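RRNA adenine N-6-methyltransferase (Saccharopolyspora erythraea, PDB 6NVM) dimethylates the N6 of one adenine of 23S rRNA, using S-adenosylmethionine as methyl donor, and so confers resistance to macrolide, lincosamide and streptogramin B antibiotics. Local coordinates at residues G246-I249 against Q250-L253; S182-T185 against V186-P190; A278-P282 against E283-R287; T85-L88 against A89-R93. One frame throughout, in Å; residues are numbered along the deposited sequence.

Contact 1 (G246-I249 against Q250-L253)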
loop_
_atom_site.group_PDB
_atom_site.type_symbol
_atom_site.label_atom_id
_atom_site.label_comp_id
_atom_site.label_asym_id
_atom_site.label_seq_id
_atom_site.Cartn_x
_atom_site.Cartn_y
_atom_site.Cartn_z
ATOM N N GLY A 246 29.367 2.887 5.870
ATOM C CA GLY A 246 30.081 2.568 7.085
ATOM C C GLY A 246 30.051 1.103 7.470
ATOM O O GLY A 246 30.876 0.676 8.287
ATOM N N GLY A 247 29.123 0.325 6.911
ATOM C CA GLY A 247 29.061 -1.097 7.182
ATOM C C GLY A 247 27.855 -1.513 7.999
ATOM O O GLY A 247 27.213 -2.524 7.696
ATOM N N ASN A 248 27.535 -0.744 9.038
ATOM C CA ASN A 248 26.443 -1.069 9.945
ATOM C C ASN A 248 25.593 0.171 10.191
ATOM O O ASN A 248 25.983 1.299 9.873
ATOM C CB ASN A 248 26.977 -1.628 11.271
ATOM C CG ASN A 248 28.123 -0.811 11.826
ATOM O OD1 ASN A 248 27.913 0.197 12.496
ATOM N ND2 ASN A 248 29.350 -1.241 11.544
ATOM N N ILE A 249 24.412 -0.050 10.769
ATOM C CA ILE A 249 23.507 1.064 11.031
ATOM C C ILE A 249 24.171 2.085 11.947
ATOM O O ILE A 249 24.016 3.297 11.761
ATOM C CB ILE A 249 22.173 0.558 11.611
ATOM C CG1 ILE A 249 21.202 1.729 11.773
ATOM C CG2 ILE A 249 22.384 -0.145 12.954
ATOM C CD1 ILE A 249 19.797 1.317 12.121
ATOM N N GLN A 250 24.933 1.622 12.937
ATOM C CA GLN A 250 25.616 2.559 13.819
ATOM C C GLN A 250 26.594 3.429 13.040
ATOM O O GLN A 250 26.651 4.648 13.242
ATOM C CB GLN A 250 26.341 1.808 14.934
ATOM C CG GLN A 250 27.051 2.723 15.922
ATOM C CD GLN A 250 27.311 2.052 17.258
ATOM O OE1 GLN A 250 27.586 0.855 17.317
ATOM N NE2 GLN A 250 27.209 2.820 18.339
ATOM N N ALA A 251 27.367 2.821 12.136
ATOM C CA ALA A 251 28.343 3.580 11.363
ATOM C C ALA A 251 27.656 4.604 10.469
ATOM O O ALA A 251 28.133 5.736 10.328
ATOM C CB ALA A 251 29.201 2.631 10.531
ATOM N N SER A 252 26.529 4.226 9.862
ATOM C CA SER A 252 25.778 5.166 9.038
ATOM C C SER A 252 25.312 6.359 9.862
ATOM O O SER A 252 25.487 7.515 9.461
ATOM C CB SER A 252 24.588 4.456 8.396
ATOM O OG SER A 252 25.005 3.284 7.723
ATOM N N LEU A 253 24.717 6.097 11.030
ATOM C CA LEU A 253 24.224 7.187 11.867
ATOM C C LEU A 253 25.349 8.106 12.321
ATOM O O LEU A 253 25.132 9.311 12.495
ATOM C CB LEU A 253 23.488 6.624 13.080
ATOM C CG LEU A 253 22.181 5.907 12.745
ATOM C CD1 LEU A 253 21.665 5.161 13.974
ATOM C CD2 LEU A 253 21.151 6.903 12.235
#

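Contact 2 (S182-T185 against V186-P190). With SO4 (sulfate ion), chain B.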
loop_
_atom_site.group_PDB
_atom_site.type_symbol
_atom_site.label_atom_id
_atom_site.label_comp_id
_atom_site.label_asym_id
_atom_site.label_seq_id
_atom_site.Cartn_x
_atom_site.Cartn_y
_atom_site.Cartn_z
ATOM N N SER A 182 10.389 -3.178 3.574
ATOM C CA SER A 182 10.680 -2.315 2.441
ATOM C C SER A 182 11.072 -0.922 2.920
ATOM O O SER A 182 10.507 -0.394 3.881
ATOM C CB SER A 182 9.453 -2.229 1.534
ATOM O OG SER A 182 9.560 -1.162 0.609
ATOM N N ARG A 183 12.049 -0.328 2.236
ATOM C CA ARG A 183 12.443 1.044 2.529
ATOM C C ARG A 183 11.268 2.005 2.379
ATOM O O ARG A 183 11.091 2.916 3.194
ATOM C CB ARG A 183 13.588 1.448 1.602
ATOM C CG ARG A 183 13.998 2.922 1.650
ATOM C CD ARG A 183 14.985 3.229 0.526
ATOM N NE ARG A 183 14.952 4.627 0.094
ATOM C CZ ARG A 183 14.032 5.143 -0.719
ATOM N NH1 ARG A 183 13.039 4.390 -1.178
ATOM N NH2 ARG A 183 14.088 6.426 -1.061
ATOM N N LEU A 184 10.470 1.836 1.325
ATOM C CA LEU A 184 9.332 2.726 1.121
ATOM C C LEU A 184 8.330 2.607 2.265
ATOM O O LEU A 184 7.740 3.606 2.687
ATOM C CB LEU A 184 8.664 2.419 -0.220
ATOM C CG LEU A 184 7.476 3.304 -0.612
ATOM C CD1 LEU A 184 7.895 4.762 -0.761
ATOM C CD2 LEU A 184 6.848 2.804 -1.904
ATOM N N THR A 185 8.138 1.395 2.790
ATOM C CA THR A 185 7.230 1.212 3.918
ATOM C C THR A 185 7.712 1.989 5.138
ATOM O O THR A 185 6.919 2.657 5.813
ATOM C CB THR A 185 7.099 -0.277 4.254
ATOM O OG1 THR A 185 6.612 -0.986 3.107
ATOM C CG2 THR A 185 6.135 -0.492 5.410
ATOM N N VAL A 186 9.012 1.918 5.431
ATOM C CA VAL A 186 9.563 2.646 6.574
ATOM C C VAL A 186 9.450 4.151 6.353
ATOM O O VAL A 186 9.074 4.900 7.265
ATOM C CB VAL A 186 11.019 2.213 6.816
ATOM C CG1 VAL A 186 11.658 3.035 7.938
ATOM C CG2 VAL A 186 11.087 0.720 7.127
ATOM N N MET A 187 9.771 4.613 5.139
ATOM C CA MET A 187 9.738 6.041 4.837
ATOM C C MET A 187 8.337 6.619 4.995
ATOM O O MET A 187 8.176 7.753 5.464
ATOM C CB MET A 187 10.241 6.283 3.413
ATOM C CG MET A 187 11.720 5.996 3.209
ATOM S SD MET A 187 12.772 7.397 3.644
ATOM C CE MET A 187 12.409 8.537 2.315
ATOM N N THR A 188 7.312 5.873 4.584
ATOM C CA THR A 188 5.939 6.369 4.584
ATOM C C THR A 188 5.158 5.982 5.834
ATOM O O THR A 188 4.017 6.427 5.994
ATOM C CB THR A 188 5.184 5.855 3.347
ATOM O OG1 THR A 188 5.127 4.425 3.372
ATOM C CG2 THR A 188 5.867 6.315 2.069
ATOM N N TRP A 189 5.745 5.181 6.721
ATOM C CA TRP A 189 5.050 4.749 7.930
ATOM C C TRP A 189 4.475 5.896 8.748
ATOM O O TRP A 189 3.401 5.713 9.346
ATOM C CB TRP A 189 6.015 3.919 8.788
ATOM C CG TRP A 189 5.346 3.142 9.869
ATOM C CD1 TRP A 189 5.269 3.468 11.193
ATOM C CD2 TRP A 189 4.654 1.900 9.721
ATOM N NE1 TRP A 189 4.569 2.502 11.877
ATOM C CE2 TRP A 189 4.182 1.528 10.996
ATOM C CE3 TRP A 189 4.390 1.063 8.634
ATOM C CZ2 TRP A 189 3.466 0.353 11.213
ATOM C CZ3 TRP A 189 3.674 -0.102 8.852
ATOM C CH2 TRP A 189 3.224 -0.447 10.130
ATOM N N PRO A 190 5.116 7.064 8.850
ATOM C CA PRO A 190 4.483 8.168 9.585
ATOM C C PRO A 190 3.195 8.653 8.950
ATOM O O PRO A 190 2.393 9.287 9.642
ATOM C CB PRO A 190 5.559 9.259 9.582
ATOM C CG PRO A 190 6.837 8.526 9.402
ATOM C CD PRO A 190 6.504 7.387 8.485
HETATM S S SO4 B . 11.873 0.747 -2.044
HETATM O O1 SO4 B . 13.070 0.098 -2.572
HETATM O O2 SO4 B . 12.166 2.149 -1.761
HETATM O O3 SO4 B . 11.461 0.073 -0.815
HETATM O O4 SO4 B . 10.795 0.670 -3.028
#

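Contact 3 (A278-P282 against E283-R287)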
loop_
_atom_site.group_PDB
_atom_site.type_symbol
_atom_site.label_atom_id
_atom_site.label_comp_id
_atom_site.label_asym_id
_atom_site.label_seq_id
_atom_site.Cartn_x
_atom_site.Cartn_y
_atom_site.Cartn_z
ATOM N N ALA A 278 17.191 -3.875 7.073
ATOM C CA ALA A 278 15.892 -4.315 6.579
ATOM C C ALA A 278 15.057 -5.034 7.631
ATOM O O ALA A 278 13.859 -5.237 7.403
ATOM C CB ALA A 278 16.082 -5.228 5.365
ATOM N N TYR A 279 15.637 -5.423 8.767
ATOM C CA TYR A 279 14.887 -6.117 9.808
ATOM C C TYR A 279 14.556 -5.227 11.001
ATOM O O TYR A 279 13.916 -5.697 11.947
ATOM C CB TYR A 279 15.653 -7.361 10.273
ATOM C CG TYR A 279 15.485 -8.529 9.328
ATOM C CD1 TYR A 279 16.290 -8.660 8.204
ATOM C CD2 TYR A 279 14.504 -9.489 9.548
ATOM C CE1 TYR A 279 16.130 -9.719 7.329
ATOM C CE2 TYR A 279 14.336 -10.554 8.678
ATOM C CZ TYR A 279 15.151 -10.663 7.570
ATOM O OH TYR A 279 14.985 -11.722 6.702
ATOM N N VAL A 280 14.947 -3.954 10.970
ATOM C CA VAL A 280 14.466 -2.998 11.962
ATOM C C VAL A 280 12.990 -2.719 11.705
ATOM O O VAL A 280 12.580 -2.477 10.564
ATOM C CB VAL A 280 15.294 -1.706 11.906
ATOM C CG1 VAL A 280 14.826 -0.715 12.973
ATOM C CG2 VAL A 280 16.776 -2.017 12.061
ATOM N N ARG A 281 12.185 -2.741 12.766
ATOM C CA ARG A 281 10.753 -2.552 12.623
ATOM C C ARG A 281 10.391 -1.069 12.578
ATOM O O ARG A 281 11.126 -0.218 13.084
ATOM C CB ARG A 281 10.013 -3.229 13.776
ATOM C CG ARG A 281 10.146 -4.748 13.788
ATOM C CD ARG A 281 9.259 -5.389 14.848
ATOM N NE ARG A 281 9.811 -5.248 16.196
ATOM C CZ ARG A 281 10.613 -6.138 16.781
ATOM N NH1 ARG A 281 10.968 -7.248 16.145
ATOM N NH2 ARG A 281 11.065 -5.920 18.011
ATOM N N PRO A 282 9.247 -0.734 11.973
ATOM C CA PRO A 282 8.832 0.680 11.940
ATOM C C PRO A 282 8.737 1.318 13.314
ATOM O O PRO A 282 9.116 2.483 13.478
ATOM C CB PRO A 282 7.467 0.615 11.240
ATOM C CG PRO A 282 7.560 -0.582 10.373
ATOM C CD PRO A 282 8.376 -1.581 11.140
ATOM N N GLU A 283 8.232 0.595 14.314
ATOM C CA GLU A 283 8.147 1.184 15.643
ATOM C C GLU A 283 9.534 1.470 16.205
ATOM O O GLU A 283 9.706 2.412 16.982
ATOM C CB GLU A 283 7.354 0.274 16.585
ATOM C CG GLU A 283 7.874 -1.151 16.687
ATOM C CD GLU A 283 7.226 -2.090 15.682
ATOM O OE1 GLU A 283 6.674 -1.608 14.660
ATOM O OE2 GLU A 283 7.269 -3.319 15.922
ATOM N N GLN A 284 10.532 0.679 15.809
ATOM C CA GLN A 284 11.906 0.940 16.232
ATOM C C GLN A 284 12.485 2.155 15.513
ATOM O O GLN A 284 13.190 2.964 16.125
ATOM C CB GLN A 284 12.761 -0.303 15.996
ATOM C CG GLN A 284 12.365 -1.450 16.914
ATOM C CD GLN A 284 13.098 -2.734 16.614
ATOM O OE1 GLN A 284 13.072 -3.227 15.491
ATOM N NE2 GLN A 284 13.760 -3.287 17.625
ATOM N N TRP A 285 12.191 2.311 14.219
ATOM C CA TRP A 285 12.650 3.493 13.496
ATOM C C TRP A 285 12.111 4.772 14.127
ATOM O O TRP A 285 12.832 5.772 14.235
ATOM C CB TRP A 285 12.225 3.412 12.032
ATOM C CG TRP A 285 13.004 2.439 11.195
ATOM C CD1 TRP A 285 12.538 1.287 10.633
ATOM C CD2 TRP A 285 14.378 2.549 10.802
ATOM N NE1 TRP A 285 13.535 0.671 9.920
ATOM C CE2 TRP A 285 14.676 1.423 10.010
ATOM C CE3 TRP A 285 15.386 3.484 11.050
ATOM C CZ2 TRP A 285 15.941 1.204 9.467
ATOM C CZ3 TRP A 285 16.643 3.266 10.505
ATOM C CH2 TRP A 285 16.907 2.135 9.725
ATOM N N LEU A 286 10.840 4.765 14.536
ATOM C CA LEU A 286 10.257 5.944 15.175
ATOM C C LEU A 286 10.954 6.258 16.495
ATOM O O LEU A 286 11.266 7.418 16.787
ATOM C CB LEU A 286 8.765 5.727 15.413
ATOM C CG LEU A 286 7.866 5.632 14.187
ATOM C CD1 LEU A 286 6.450 5.226 14.615
ATOM C CD2 LEU A 286 7.860 6.955 13.462
ATOM N N ARG A 287 11.186 5.237 17.317
ATOM C CA ARG A 287 11.882 5.453 18.582
ATOM C C ARG A 287 13.312 5.924 18.348
ATOM O O ARG A 287 13.806 6.811 19.053
ATOM C CB ARG A 287 11.873 4.168 19.411
ATOM C CG ARG A 287 10.536 3.874 20.092
ATOM C CD ARG A 287 10.736 3.056 21.370
ATOM N NE ARG A 287 11.395 1.781 21.099
ATOM C CZ ARG A 287 10.766 0.687 20.684
ATOM N NH1 ARG A 287 9.453 0.700 20.490
ATOM N NH2 ARG A 287 11.451 -0.425 20.459
HETATM O O HOH W 1 14.208 -5.667 14.669
HETATM O O HOH W 2 13.646 -1.522 8.233
#

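Contact 4 (T85-L88 against A89-R93)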
loop_
_atom_site.group_PDB
_atom_site.type_symbol
_atom_site.label_atom_id
_atom_site.label_comp_id
_atom_site.label_asym_id
_atom_site.label_seq_id
_atom_site.Cartn_x
_atom_site.Cartn_y
_atom_site.Cartn_z
ATOM N N THR A 85 -16.645 -5.497 -8.630
ATOM C CA THR A 85 -17.211 -4.165 -8.830
ATOM C C THR A 85 -18.630 -4.081 -8.275
ATOM O O THR A 85 -19.011 -3.074 -7.666
ATOM C CB THR A 85 -17.205 -3.815 -10.320
ATOM O OG1 THR A 85 -15.956 -4.205 -10.905
ATOM C CG2 THR A 85 -17.418 -2.322 -10.512
ATOM N N ARG A 86 -19.426 -5.129 -8.483
ATOM C CA ARG A 86 -20.791 -5.153 -7.954
ATOM C C ARG A 86 -20.796 -5.081 -6.433
ATOM O O ARG A 86 -21.608 -4.364 -5.831
ATOM C CB ARG A 86 -21.506 -6.424 -8.410
ATOM C CG ARG A 86 -21.639 -6.596 -9.920
ATOM C CD ARG A 86 -22.124 -8.007 -10.263
ATOM N NE ARG A 86 -21.934 -8.341 -11.676
ATOM C CZ ARG A 86 -22.873 -8.278 -12.612
ATOM N NH1 ARG A 86 -24.112 -7.901 -12.314
ATOM N NH2 ARG A 86 -22.575 -8.612 -13.861
ATOM N N GLU A 87 -19.895 -5.823 -5.790
ATOM C CA GLU A 87 -19.879 -5.848 -4.334
ATOM C C GLU A 87 -19.356 -4.543 -3.750
ATOM O O GLU A 87 -19.810 -4.123 -2.679
ATOM C CB GLU A 87 -19.075 -7.056 -3.860
ATOM C CG GLU A 87 -19.718 -8.342 -4.381
ATOM C CD GLU A 87 -19.245 -9.598 -3.691
ATOM O OE1 GLU A 87 -18.674 -9.499 -2.581
ATOM O OE2 GLU A 87 -19.457 -10.689 -4.272
ATOM N N LEU A 88 -18.435 -3.873 -4.446
ATOM C CA LEU A 88 -18.025 -2.538 -4.031
ATOM C C LEU A 88 -19.169 -1.543 -4.167
ATOM O O LEU A 88 -19.372 -0.696 -3.288
ATOM C CB LEU A 88 -16.836 -2.069 -4.864
ATOM C CG LEU A 88 -15.591 -2.944 -4.847
ATOM C CD1 LEU A 88 -14.589 -2.429 -5.871
ATOM C CD2 LEU A 88 -14.990 -2.979 -3.457
ATOM N N ALA A 89 -19.913 -1.618 -5.273
ATOM C CA ALA A 89 -21.008 -0.685 -5.518
ATOM C C ALA A 89 -22.158 -0.858 -4.532
ATOM O O ALA A 89 -22.903 0.098 -4.298
ATOM C CB ALA A 89 -21.526 -0.843 -6.945
ATOM N N ASP A 90 -22.304 -2.046 -3.938
ATOM C CA ASP A 90 -23.307 -2.263 -2.903
ATOM C C ASP A 90 -23.010 -1.495 -1.621
ATOM O O ASP A 90 -23.927 -1.258 -0.825
ATOM C CB ASP A 90 -23.399 -3.748 -2.550
ATOM C CG ASP A 90 -24.158 -4.559 -3.579
ATOM O OD1 ASP A 90 -24.871 -3.963 -4.409
ATOM O OD2 ASP A 90 -24.048 -5.806 -3.533
ATOM N N ARG A 91 -21.753 -1.127 -1.390
ATOM C CA ARG A 91 -21.327 -0.560 -0.120
ATOM C C ARG A 91 -20.887 0.893 -0.210
ATOM O O ARG A 91 -21.008 1.620 0.778
ATOM C CB ARG A 91 -20.169 -1.390 0.455
ATOM C CG ARG A 91 -20.521 -2.854 0.734
ATOM C CD ARG A 91 -19.264 -3.711 0.898
ATOM N NE ARG A 91 -19.557 -5.040 1.439
ATOM C CZ ARG A 91 -20.022 -6.065 0.728
ATOM N NH1 ARG A 91 -20.271 -5.933 -0.569
ATOM N NH2 ARG A 91 -20.253 -7.231 1.320
ATOM N N ALA A 92 -20.381 1.330 -1.361
ATOM C CA ALA A 92 -19.814 2.660 -1.532
ATOM C C ALA A 92 -20.804 3.588 -2.230
ATOM O O ALA A 92 -21.814 3.163 -2.793
ATOM C CB ALA A 92 -18.513 2.582 -2.341
ATOM N N ARG A 93 -20.492 4.884 -2.190
ATOM C CA ARG A 93 -21.331 5.862 -2.874
ATOM C C ARG A 93 -21.412 5.558 -4.363
ATOM O O ARG A 93 -22.486 5.647 -4.971
ATOM C CB ARG A 93 -20.782 7.271 -2.654
ATOM C CG ARG A 93 -21.744 8.381 -3.073
ATOM C CD ARG A 93 -21.117 9.755 -2.885
ATOM N NE ARG A 93 -20.160 10.075 -3.941
ATOM C CZ ARG A 93 -19.177 10.963 -3.824
ATOM N NH1 ARG A 93 -18.996 11.621 -2.689
ATOM N NH2 ARG A 93 -18.370 11.194 -4.848
#

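Contact 1 (G246-I249 against Q250-L253)
Asn248 OD1 takes a hydrogen bond from Ala251 N at 2.7 Å, the shortest polar bond here and the one that closes the first turn of helix 249-254. It is noticeably bent, with 144° at the hydrogen, and the donor stands 40° out of the amide's carbonyl plane, so it is not aimed at a lone pair. A chi1 of 46° sets CG of Asn248 between the backbone N and the carbonyl carbon, which brings OD1 to the first-turn amide of Ala251. Once there, Asn248 OD1 also rests against the methylene CB of Gln250 (3.3 Å) and the methyl CB of Ala251 (3.4 Å). Gly246 O also touches Ala251 CB, at 3.4 Å. Gly246 and Gly247 both have positive phi, and at these backbone angles any CB would jam against the preceding carbonyl O; at Gly246 it would also run into Ala251 CB.

From here the ordinary helix bonding takes over, Ser252 N giving to Asn248 O at 3.0 Å and Leu253 N to Ile249 O at the same length. Ser252 OG is bonded to Val245 O, which ties the first turn to the loop. On the buried side Ile249 and Leu253 run side by side in the same direction, with CG1 of Ile249 4.1 Å from CD1 of Leu253. Both pack on Cys241 of helix 228-243. The whole is a textbook asparagine N-cap, in which the side-chain carbonyl accepts from the backbone NH three residues on.

Contact 2 (S182-T185 against V186-P190)
Residues 183-188 form a short helix with Ser182 at its N-cap, and backbone bonds run from Val186 N to Ser182 O and from Met187 N to Arg183 O. Leu184 O carries two bonds: Thr188 N reaches it at 3.0 Å and Thr188 OG1 at 2.8 Å, from opposite faces of the carbonyl plane. Thr188 can do this because its chi1 of 62° sets OG1 between its own N and carbonyl carbon, over the preceding turn; the same hydroxyl also meets Trp194 NE1. CG2 of Thr188 is left to pack on CD1 of Leu184 at 3.8 Å. Farther on, CG2 of Thr185 lies 4.0 Å from CE3 of Trp189, the two side chains running the same way, while Thr185 OG1 bonds to Arg174 O.

At the start of the helix sits a sulfate. Its O3 receives Ser182 OG at 2.7 Å and Leu184 N at 2.9 Å, the latter nearly straight at 161°. The extended Arg183 chain brings NH1 to O2 near the guanidinium plane, though that approach is too short to lean on; NH2 makes a salt bridge to Glu239. The sulfate probably comes from the crystallisation liquor. What holds it soundly is the N-cap hydroxyl and a backbone N-H of the first turn, with the arginine charge nearby: a helix N-terminus furnished in this way suits an anion.

Contact 3 (A278-P282 against E283-R287)
Val280 and Trp285 make the tight half of this contact, crossing at about a right angle. CG1 of Val280 sits over the indole, 3.6 Å from the centroid of the five-membered ring and only 12° off its normal, a CH-pi contact. At the ring's edge, in its plane, Pro282 CA and a water are met. This water links Trp285 NE1, at 2.8 Å, to Val280 O; the direct NE1 to Val280 O bond is weak, so the water is the better link between indole and loop.

The polar half belongs to Arg281, Glu283 and Gln284. Gln284 OE1 accepts from Arg281 N at 2.9 Å, a straight bond lying in the amide's carbonyl plane on a lone pair. A second water joins that same oxygen to Tyr279 O. The guanidinium of Arg281 lies almost parallel to the Gln284 amide, their planes 8° apart and stacked, with OE1 over one face near the rim. Glu283 OE2 meets the edge of the guanidinium as a salt bridge, 3.2 Å from Arg281 NE. Glu283 turns back on Arg281 by a chi1 of 55° and a second bend at chi2. Arg281 is exposed and Glu283 partly so, whereas Gln284 is buried; the looser, solvent side is the Arg281-Glu283 end.

Arg281 is the N-cap, and Trp285 N and Leu286 N bond back to Arg281 O and Pro282 O. From this first turn of helix 282-292, Trp285 packs on Tyr234, Met237 and Cys241 of helix 228-243, while Pro282 meets Trp181 and Trp189.

Contact 4 (T85-L88 against A89-R93)
Arg91 turns the edge of its guanidinium to the backbone: Glu87 O lies in the guanidinium plane, 2.8 Å from Arg91 NH1, with 147° at the hydrogen. Seen from the carbonyl the fit is less regular, since NH1 comes in 36° above that plane and not on a lone pair. The Arg91 chain stays extended from CG to NE, which carries it back along the helix end and lays Arg91 CD 3.6 Å from Glu87 O. The carboxylate of Glu87 is nearby without bonding: Glu87 OE1 is 4.4 Å from Arg91 NH1 and well out of the guanidinium plane, an attraction of charges at most. Glu87 CB comes closer to Arg91 NH1, at 3.7 Å.

In the main chain, Leu88 O accepts from both Ala92 N at 3.0 Å and Arg91 N at 3.1 Å, the second from far above the carbonyl plane. Asp90 N gives to Arg86 O.

The segment leads from helix 83-89 toward strand 94-98. Glu87 packs on helix 56-65, Leu88 and Ala89 on Val95 of strand 94-98, and Ala92 on Val74 of strand 73-77; Thr85 OG1 bonds to Glu76.

Along the chain the order is contact 4, contact 2, contact 1, contact 3. Contact 4 stands alone, its centre 30 to 49 Å from the others, on the helix and loop that connect strands 73-77 and 94-98 of the central sheet, packed against both, in the class I methyltransferase core near the predicted S-adenosylmethionine site. The other three cluster. Contact 3 is the hub: its centre lies 10 Å from that of contact 2 and 15 Å from that of contact 1, and Trp285 packs against both Val186 and Ile249. Side chains of all three pack on helix 228-243. Together they join the helix 183-188, next to the sheet, to the C-terminal helices.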